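Local coordinates for possible periplasmic protein (Campylobacter jejuni, PDB 3RGC) that is a SurA-like periplasmic chaperone that probably also has peptidyl-prolyl cis-trans isomerase activity, at residues 83-86 with 87-90; 141-145 with 146-150; 234-237 with 238-242. All coordinates share one frame; numbering follows the deposited sequence.

Contact 1: 83-86 with 87-90; sequences NQSY and EQFR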
loop_
_atom_site.group_PDB
_atom_site.type_symbol
_atom_site.label_atom_id
_atom_site.label_comp_id
_atom_site.label_asym_id
_atom_site.label_seq_id
_atom_site.Cartn_x
_atom_site.Cartn_y
_atom_site.Cartn_z
ATOM N N ASN B 83 22.303 25.610 9.618
ATOM C CA ASN B 83 23.610 26.253 9.564
ATOM C C ASN B 83 24.625 25.364 8.843
ATOM O O ASN B 83 25.798 25.312 9.216
ATOM C CB ASN B 83 24.107 26.615 10.969
ATOM N N GLN B 84 24.159 24.653 7.820
ATOM C CA GLN B 84 25.034 23.838 6.984
ATOM C C GLN B 84 25.016 24.396 5.565
ATOM O O GLN B 84 24.023 25.007 5.149
ATOM C CB GLN B 84 24.599 22.367 6.995
ATOM N N SER B 85 26.106 24.190 4.829
ATOM C CA SER B 85 26.271 24.836 3.530
ATOM C C SER B 85 25.880 23.953 2.363
ATOM O O SER B 85 26.221 22.769 2.319
ATOM C CB SER B 85 27.705 25.338 3.338
ATOM O OG SER B 85 28.623 24.270 3.246
ATOM N N TYR B 86 25.172 24.545 1.409
ATOM C CA TYR B 86 24.792 23.833 0.200
ATOM C C TYR B 86 26.007 23.198 -0.434
ATOM O O TYR B 86 25.964 22.056 -0.891
ATOM C CB TYR B 86 24.144 24.775 -0.812
ATOM C CG TYR B 86 23.729 24.067 -2.077
ATOM C CD1 TYR B 86 22.869 22.971 -2.026
ATOM C CD2 TYR B 86 24.196 24.479 -3.320
ATOM C CE1 TYR B 86 22.482 22.312 -3.168
ATOM C CE2 TYR B 86 23.812 23.817 -4.476
ATOM C CZ TYR B 86 22.956 22.731 -4.388
ATOM O OH TYR B 86 22.564 22.056 -5.522
ATOM N N GLU B 87 27.095 23.954 -0.464
ATOM C CA GLU B 87 28.302 23.522 -1.144
ATOM C C GLU B 87 28.868 22.258 -0.507
ATOM O O GLU B 87 29.398 21.386 -1.198
ATOM C CB GLU B 87 29.332 24.654 -1.153
ATOM C CG GLU B 87 28.803 25.939 -1.786
ATOM C CD GLU B 87 29.817 27.074 -1.773
ATOM O OE1 GLU B 87 30.638 27.133 -0.833
ATOM O OE2 GLU B 87 29.791 27.910 -2.706
ATOM N N GLN B 88 28.738 22.158 0.812
ATOM C CA GLN B 88 29.210 20.988 1.534
ATOM C C GLN B 88 28.323 19.828 1.162
ATOM O O GLN B 88 28.804 18.760 0.790
ATOM C CB GLN B 88 29.165 21.222 3.049
ATOM C CG GLN B 88 29.918 20.168 3.861
ATOM C CD GLN B 88 31.366 19.995 3.400
ATOM O OE1 GLN B 88 32.097 20.974 3.239
ATOM N NE2 GLN B 88 31.780 18.745 3.178
ATOM N N PHE B 89 27.017 20.058 1.264
ATOM C CA PHE B 89 26.016 19.078 0.873
ATOM C C PHE B 89 26.327 18.469 -0.493
ATOM O O PHE B 89 26.373 17.247 -0.622
ATOM C CB PHE B 89 24.628 19.713 0.849
ATOM C CG PHE B 89 23.580 18.854 0.202
ATOM C CD1 PHE B 89 22.929 17.867 0.926
ATOM C CD2 PHE B 89 23.250 19.030 -1.128
ATOM C CE1 PHE B 89 21.965 17.065 0.331
ATOM C CE2 PHE B 89 22.280 18.240 -1.726
ATOM C CZ PHE B 89 21.638 17.258 -0.995
ATOM N N ARG B 90 26.543 19.318 -1.500
ATOM C CA ARG B 90 26.862 18.841 -2.846
ATOM C C ARG B 90 28.094 17.964 -2.814
ATOM O O ARG B 90 28.158 16.953 -3.498
ATOM C CB ARG B 90 27.128 19.994 -3.813
ATOM C CG ARG B 90 25.900 20.769 -4.261
ATOM C CD ARG B 90 26.252 21.819 -5.335
ATOM N NE ARG B 90 26.061 21.343 -6.709
ATOM C CZ ARG B 90 27.053 21.104 -7.567
ATOM N NH1 ARG B 90 28.315 21.298 -7.194
ATOM N NH2 ARG B 90 26.786 20.675 -8.797
#
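Ser85 meets Gln88 in an N-cap at the start of helix 86-107, a local contact at the surface of the SurA N-terminal region, where the chain turns in from helix 72-81. That preceding helix closes in a Schellman motif, with Asn83 at positive phi, and Ser85 caps the next helix just two residues after Asn83. The Ser85 hydroxyl lies between its own backbone N and carbonyl carbon (chi1 67°), which brings OG to 3.2 Å from Gln88 N, an N-H group of the first turn that it accepts from at 141°. The carbonyl O of Ser85 already takes the helical bond from Phe89 N at 3.0 Å, nearly straight at 176°.

One turn in, Tyr86 and Arg90 pair on the same flank. Tyr86 also borders Leu72 and Leu79 of helix 72-81, and Phe89 CD2 approaches its CE1 obliquely at 3.9 Å. The Arg90 guanidinium continues to Asp58 on helix 54-67 in a salt bridge, so the arginine spans from the tyrosine to a third helix. Its aliphatic part supplies a CH-pi contact, with Arg90 CG 3.8 Å from the centroid of the Tyr86 ring and displaced toward the rim.

Contact 2: 141-145 with 146-150; sequences YLSNN and PQTLE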
loop_
_atom_site.group_PDB
_atom_site.type_symbol
_atom_site.label_atom_id
_atom_site.label_comp_id
_atom_site.label_asym_id
_atom_site.label_seq_id
_atom_site.Cartn_x
_atom_site.Cartn_y
_atom_site.Cartn_z
ATOM N N TYR B 141 -9.155 1.804 8.046
ATOM C CA TYR B 141 -9.818 2.996 7.530
ATOM C C TYR B 141 -10.336 2.720 6.126
ATOM O O TYR B 141 -9.633 2.108 5.318
ATOM C CB TYR B 141 -8.832 4.164 7.480
ATOM C CG TYR B 141 -8.516 4.745 8.831
ATOM C CD1 TYR B 141 -9.307 5.749 9.371
ATOM C CD2 TYR B 141 -7.434 4.290 9.570
ATOM C CE1 TYR B 141 -9.027 6.288 10.610
ATOM C CE2 TYR B 141 -7.147 4.819 10.812
ATOM C CZ TYR B 141 -7.947 5.819 11.326
ATOM O OH TYR B 141 -7.670 6.358 12.559
ATOM N N LEU B 142 -11.551 3.180 5.829
ATOM C CA LEU B 142 -12.169 2.919 4.524
ATOM C C LEU B 142 -12.585 4.193 3.797
ATOM O O LEU B 142 -12.987 5.172 4.417
ATOM C CB LEU B 142 -13.381 1.986 4.669
ATOM C CG LEU B 142 -13.117 0.572 5.212
ATOM C CD1 LEU B 142 -14.411 -0.212 5.314
ATOM C CD2 LEU B 142 -12.120 -0.177 4.337
ATOM N N SER B 143 -12.505 4.163 2.472
ATOM C CA SER B 143 -12.971 5.277 1.663
ATOM C C SER B 143 -13.131 4.896 0.201
ATOM O O SER B 143 -12.440 4.012 -0.314
ATOM C CB SER B 143 -12.012 6.467 1.787
ATOM O OG SER B 143 -12.283 7.470 0.812
ATOM N N ASN B 144 -14.061 5.580 -0.455
ATOM C CA ASN B 144 -14.211 5.556 -1.901
ATOM C C ASN B 144 -13.039 6.268 -2.575
ATOM O O ASN B 144 -12.734 6.035 -3.747
ATOM C CB ASN B 144 -15.495 6.300 -2.277
ATOM C CG ASN B 144 -15.471 7.756 -1.830
ATOM O OD1 ASN B 144 -15.115 8.650 -2.603
ATOM N ND2 ASN B 144 -15.840 7.998 -0.572
ATOM N N ASN B 145 -12.394 7.147 -1.820
ATOM C CA ASN B 145 -11.334 7.994 -2.360
ATOM C C ASN B 145 -9.981 7.566 -1.810
ATOM O O ASN B 145 -9.730 7.655 -0.607
ATOM C CB ASN B 145 -11.619 9.456 -2.011
ATOM C CG ASN B 145 -10.661 10.430 -2.673
ATOM O OD1 ASN B 145 -9.488 10.137 -2.899
ATOM N ND2 ASN B 145 -11.163 11.605 -2.974
ATOM N N PRO B 146 -9.110 7.085 -2.697
ATOM C CA PRO B 146 -7.811 6.550 -2.285
ATOM C C PRO B 146 -6.874 7.666 -1.814
ATOM O O PRO B 146 -6.059 7.442 -0.926
ATOM C CB PRO B 146 -7.295 5.857 -3.546
ATOM C CG PRO B 146 -8.020 6.555 -4.697
ATOM C CD PRO B 146 -9.327 7.030 -4.157
ATOM N N GLN B 147 -7.019 8.859 -2.380
ATOM C CA GLN B 147 -6.230 10.008 -1.929
ATOM C C GLN B 147 -6.561 10.495 -0.510
ATOM O O GLN B 147 -5.735 11.159 0.117
ATOM C CB GLN B 147 -6.335 11.179 -2.911
ATOM C CG GLN B 147 -5.405 11.055 -4.097
ATOM C CD GLN B 147 -4.033 10.574 -3.693
ATOM O OE1 GLN B 147 -3.330 11.235 -2.920
ATOM N NE2 GLN B 147 -3.646 9.401 -4.200
ATOM N N THR B 148 -7.759 10.192 -0.011
ATOM C CA THR B 148 -8.103 10.546 1.369
ATOM C C THR B 148 -7.431 9.577 2.356
ATOM O O THR B 148 -7.102 9.943 3.490
ATOM C CB THR B 148 -9.633 10.584 1.617
ATOM O OG1 THR B 148 -10.137 9.253 1.779
ATOM C CG2 THR B 148 -10.344 11.250 0.466
ATOM N N LEU B 149 -7.229 8.340 1.917
ATOM C CA LEU B 149 -6.459 7.390 2.706
ATOM C C LEU B 149 -4.960 7.662 2.595
ATOM O O LEU B 149 -4.220 7.451 3.556
ATOM C CB LEU B 149 -6.788 5.946 2.315
ATOM C CG LEU B 149 -8.265 5.572 2.438
ATOM C CD1 LEU B 149 -8.485 4.130 2.040
ATOM C CD2 LEU B 149 -8.790 5.838 3.860
ATOM N N GLU B 150 -4.512 8.138 1.433
ATOM C CA GLU B 150 -3.110 8.527 1.267
ATOM C C GLU B 150 -2.762 9.649 2.235
ATOM O O GLU B 150 -1.761 9.583 2.941
ATOM C CB GLU B 150 -2.803 8.958 -0.169
ATOM C CG GLU B 150 -2.655 7.809 -1.156
ATOM C CD GLU B 150 -1.504 6.886 -0.805
ATOM O OE1 GLU B 150 -0.681 7.261 0.059
ATOM O OE2 GLU B 150 -1.423 5.783 -1.388
#
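A capped strand-to-helix turn joins strand 135-143 to helix 146-154 in the Cj1289-like C-terminal domain, a family of the FKBP clan. Here Asn145, at the N-cap, meets Thr148 and Gln147 of the first helical turn. The short axes of 141-143 and 146-150 run at 149° to each other, so the helix doubles back along the strand it has just left. CG of Asn145 stands opposite its backbone N (chi1 -173°), beside the carbonyl carbon, and from there OD1 can turn over the first helical turn, 2.8 Å from Gln147 N; this capping bond is weak because the N-H is well bent, and a second weak one comes from Thr148 N. Nearby, the amide ND2 is held by Lys129 O of the second subunit, so the cap residue also takes part in the dimer contact.

Before the cap, Ser143 OG accepts from Asn145 N at 2.7 Å, which makes an ST turn and fixes the corner. Under this polar corner Leu149 fills the angle between helix and strand: its CD2 lies 3.9 Å from Ser143 CB and 4.0 Å from Tyr141 CB, while Tyr198 of the adjoining strand also touches the leucine. Thr148 crosses the Asn145 side chain obliquely, and its methyl CG2 packs tightly at 3.3 Å from Asn145 CG. The Asn145 carbonyl takes two bonds from this one residue: Thr148 N approaches from above the carbonyl plane, whereas Thr148 OG1 donates at 2.9 Å to Asn145 O, tilted 20° from that plane.

Contact 3: 234-237 with 238-242; sequences IQDY and FDKLR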
loop_
_atom_site.group_PDB
_atom_site.type_symbol
_atom_site.label_atom_id
_atom_site.label_comp_id
_atom_site.label_asym_id
_atom_site.label_seq_id
_atom_site.Cartn_x
_atom_site.Cartn_y
_atom_site.Cartn_z
ATOM N N ILE B 234 29.509 -8.622 -3.666
ATOM C CA ILE B 234 30.185 -7.377 -3.344
ATOM C C ILE B 234 31.170 -7.597 -2.189
ATOM O O ILE B 234 32.348 -7.251 -2.292
ATOM C CB ILE B 234 29.171 -6.284 -2.985
ATOM C CG1 ILE B 234 28.458 -5.791 -4.247
ATOM C CG2 ILE B 234 29.862 -5.133 -2.280
ATOM C CD1 ILE B 234 27.416 -4.714 -3.962
ATOM N N GLN B 235 30.686 -8.185 -1.100
ATOM C CA GLN B 235 31.548 -8.531 0.030
ATOM C C GLN B 235 32.722 -9.398 -0.404
ATOM O O GLN B 235 33.875 -9.087 -0.118
ATOM C CB GLN B 235 30.753 -9.247 1.119
ATOM C CG GLN B 235 30.023 -8.315 2.067
ATOM C CD GLN B 235 30.939 -7.727 3.126
ATOM O OE1 GLN B 235 32.094 -8.138 3.263
ATOM N NE2 GLN B 235 30.425 -6.763 3.886
ATOM N N ASP B 236 32.422 -10.485 -1.100
ATOM C CA ASP B 236 33.457 -11.382 -1.581
ATOM C C ASP B 236 34.482 -10.640 -2.435
ATOM O O ASP B 236 35.686 -10.901 -2.361
ATOM C CB ASP B 236 32.825 -12.529 -2.374
ATOM C CG ASP B 236 33.856 -13.427 -3.030
ATOM O OD1 ASP B 236 34.407 -14.312 -2.342
ATOM O OD2 ASP B 236 34.112 -13.248 -4.241
ATOM N N TYR B 237 33.996 -9.715 -3.253
ATOM C CA TYR B 237 34.865 -8.956 -4.140
ATOM C C TYR B 237 35.874 -8.156 -3.315
ATOM O O TYR B 237 37.063 -8.105 -3.651
ATOM C CB TYR B 237 34.027 -8.023 -5.023
ATOM C CG TYR B 237 34.841 -7.226 -6.019
ATOM C CD1 TYR B 237 35.007 -7.666 -7.324
ATOM C CD2 TYR B 237 35.446 -6.032 -5.650
ATOM C CE1 TYR B 237 35.761 -6.934 -8.231
ATOM C CE2 TYR B 237 36.190 -5.305 -6.540
ATOM C CZ TYR B 237 36.345 -5.756 -7.828
ATOM O OH TYR B 237 37.083 -5.012 -8.713
ATOM N N PHE B 238 35.397 -7.538 -2.234
ATOM C CA PHE B 238 36.285 -6.802 -1.332
ATOM C C PHE B 238 37.135 -7.663 -0.392
ATOM O O PHE B 238 38.251 -7.272 -0.058
ATOM C CB PHE B 238 35.553 -5.672 -0.598
ATOM C CG PHE B 238 35.243 -4.504 -1.490
ATOM C CD1 PHE B 238 36.252 -3.660 -1.915
ATOM C CD2 PHE B 238 33.959 -4.288 -1.957
ATOM C CE1 PHE B 238 35.981 -2.601 -2.761
ATOM C CE2 PHE B 238 33.687 -3.230 -2.805
ATOM C CZ PHE B 238 34.698 -2.388 -3.205
ATOM N N ASP B 239 36.650 -8.838 0.002
ATOM C CA ASP B 239 37.511 -9.766 0.753
ATOM C C ASP B 239 38.724 -10.161 -0.072
ATOM O O ASP B 239 39.860 -10.047 0.386
ATOM C CB ASP B 239 36.774 -11.034 1.170
ATOM C CG ASP B 239 35.605 -10.751 2.079
ATOM O OD1 ASP B 239 35.634 -9.697 2.758
ATOM O OD2 ASP B 239 34.654 -11.576 2.099
ATOM N N LYS B 240 38.474 -10.639 -1.288
ATOM C CA LYS B 240 39.549 -11.026 -2.187
ATOM C C LYS B 240 40.512 -9.863 -2.390
ATOM O O LYS B 240 41.698 -10.061 -2.642
ATOM C CB LYS B 240 38.993 -11.461 -3.540
ATOM C CG LYS B 240 38.312 -12.822 -3.555
ATOM C CD LYS B 240 37.943 -13.208 -4.980
ATOM C CE LYS B 240 37.331 -14.592 -5.053
ATOM N NZ LYS B 240 36.958 -14.944 -6.455
ATOM N N LEU B 241 39.993 -8.646 -2.295
ATOM C CA LEU B 241 40.807 -7.469 -2.535
ATOM C C LEU B 241 41.639 -7.154 -1.298
ATOM O O LEU B 241 42.822 -6.844 -1.404
ATOM C CB LEU B 241 39.928 -6.278 -2.894
ATOM C CG LEU B 241 40.640 -5.195 -3.693
ATOM C CD1 LEU B 241 41.226 -5.803 -4.952
ATOM C CD2 LEU B 241 39.678 -4.064 -4.021
ATOM N N ARG B 242 41.013 -7.244 -0.129
ATOM C CA ARG B 242 41.711 -7.037 1.139
ATOM C C ARG B 242 42.873 -8.005 1.278
ATOM O O ARG B 242 43.777 -7.780 2.075
ATOM C CB ARG B 242 40.759 -7.198 2.320
ATOM C CG ARG B 242 39.875 -5.995 2.565
ATOM C CD ARG B 242 38.698 -6.331 3.479
ATOM N NE ARG B 242 37.475 -5.664 3.032
ATOM C CZ ARG B 242 36.263 -5.905 3.517
ATOM N NH1 ARG B 242 36.094 -6.799 4.483
ATOM N NH2 ARG B 242 35.215 -5.251 3.036
#
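Gln235 O accepts from Asp239 N at 2.8 Å, the shortest hydrogen bond between 234-237 and 238-242, with an N-H angle of 159° and the donor nearly in line with the carbonyl. The neighbouring i to i+4 bonds repeat the pattern: Phe238 N reaches Ile234 O at 3.1 Å, and Lys240 N reaches Asp236 O almost straight. In the next step the spacing opens, since Leu241 N to Tyr237 O is only a weak bond.

On the polar flank, Asp236 and Lys240 cross one turn apart. The lysine chain is extended beyond CG and passes its methylene CE 3.6 Å from Asp236 OD2, while NZ stands 4.0 Å from the same oxygen; the ion pair is therefore long and rests on charge attraction. Within 238-242, Arg242 NH1 lies 3.4 Å from Asp239 OD1, but the oxygen is well out of the guanidinium plane, so no N-H points at it.

The other flank is aromatic. Phe238 has its CG opposite its own carbonyl carbon and beside its backbone N (chi1 -73°), whereas Tyr237 carries its CG opposite the backbone N, and the two rings meet T-shaped: the tyrosine edge, through CD2, stands over the centre of the phenylalanine face, with planes at 77° and centroids 5.5 Å apart. Ile234 runs alongside Phe238, its CG2 4.2 Å from Phe238 CD2. Ile106 of helix 86-107 packs on Ile234 and on the side chains of Tyr237 and Phe238, Met40 of helix 30-48 lies against Phe238, and Tyr237 OH is hydrogen-bonded to Gln44. One flank polar and ion-paired, the other apolar and laid on neighbouring helices: this is the pattern of an amphipathic alpha-helix, here the long C-terminal helix 218-244.

From the N terminus the chain first meets contact 1, which turns helix 72-81 into helix 86-107. That helix runs toward the C-terminal helix 218-244, where contact 3 lies, and packs against it. Between these two in sequence, contact 2 makes the turn from strand 135-143 to helix 146-154. Each is a continuous piece of chain closing only a local turn, and the three follow in series without nesting or crossing. Contacts 1 and 3 have centres about 33 Å apart; contact 2 is about 39 Å from contact 1 and 48 Å from contact 3, centre to centre, with its atoms also at the second subunit.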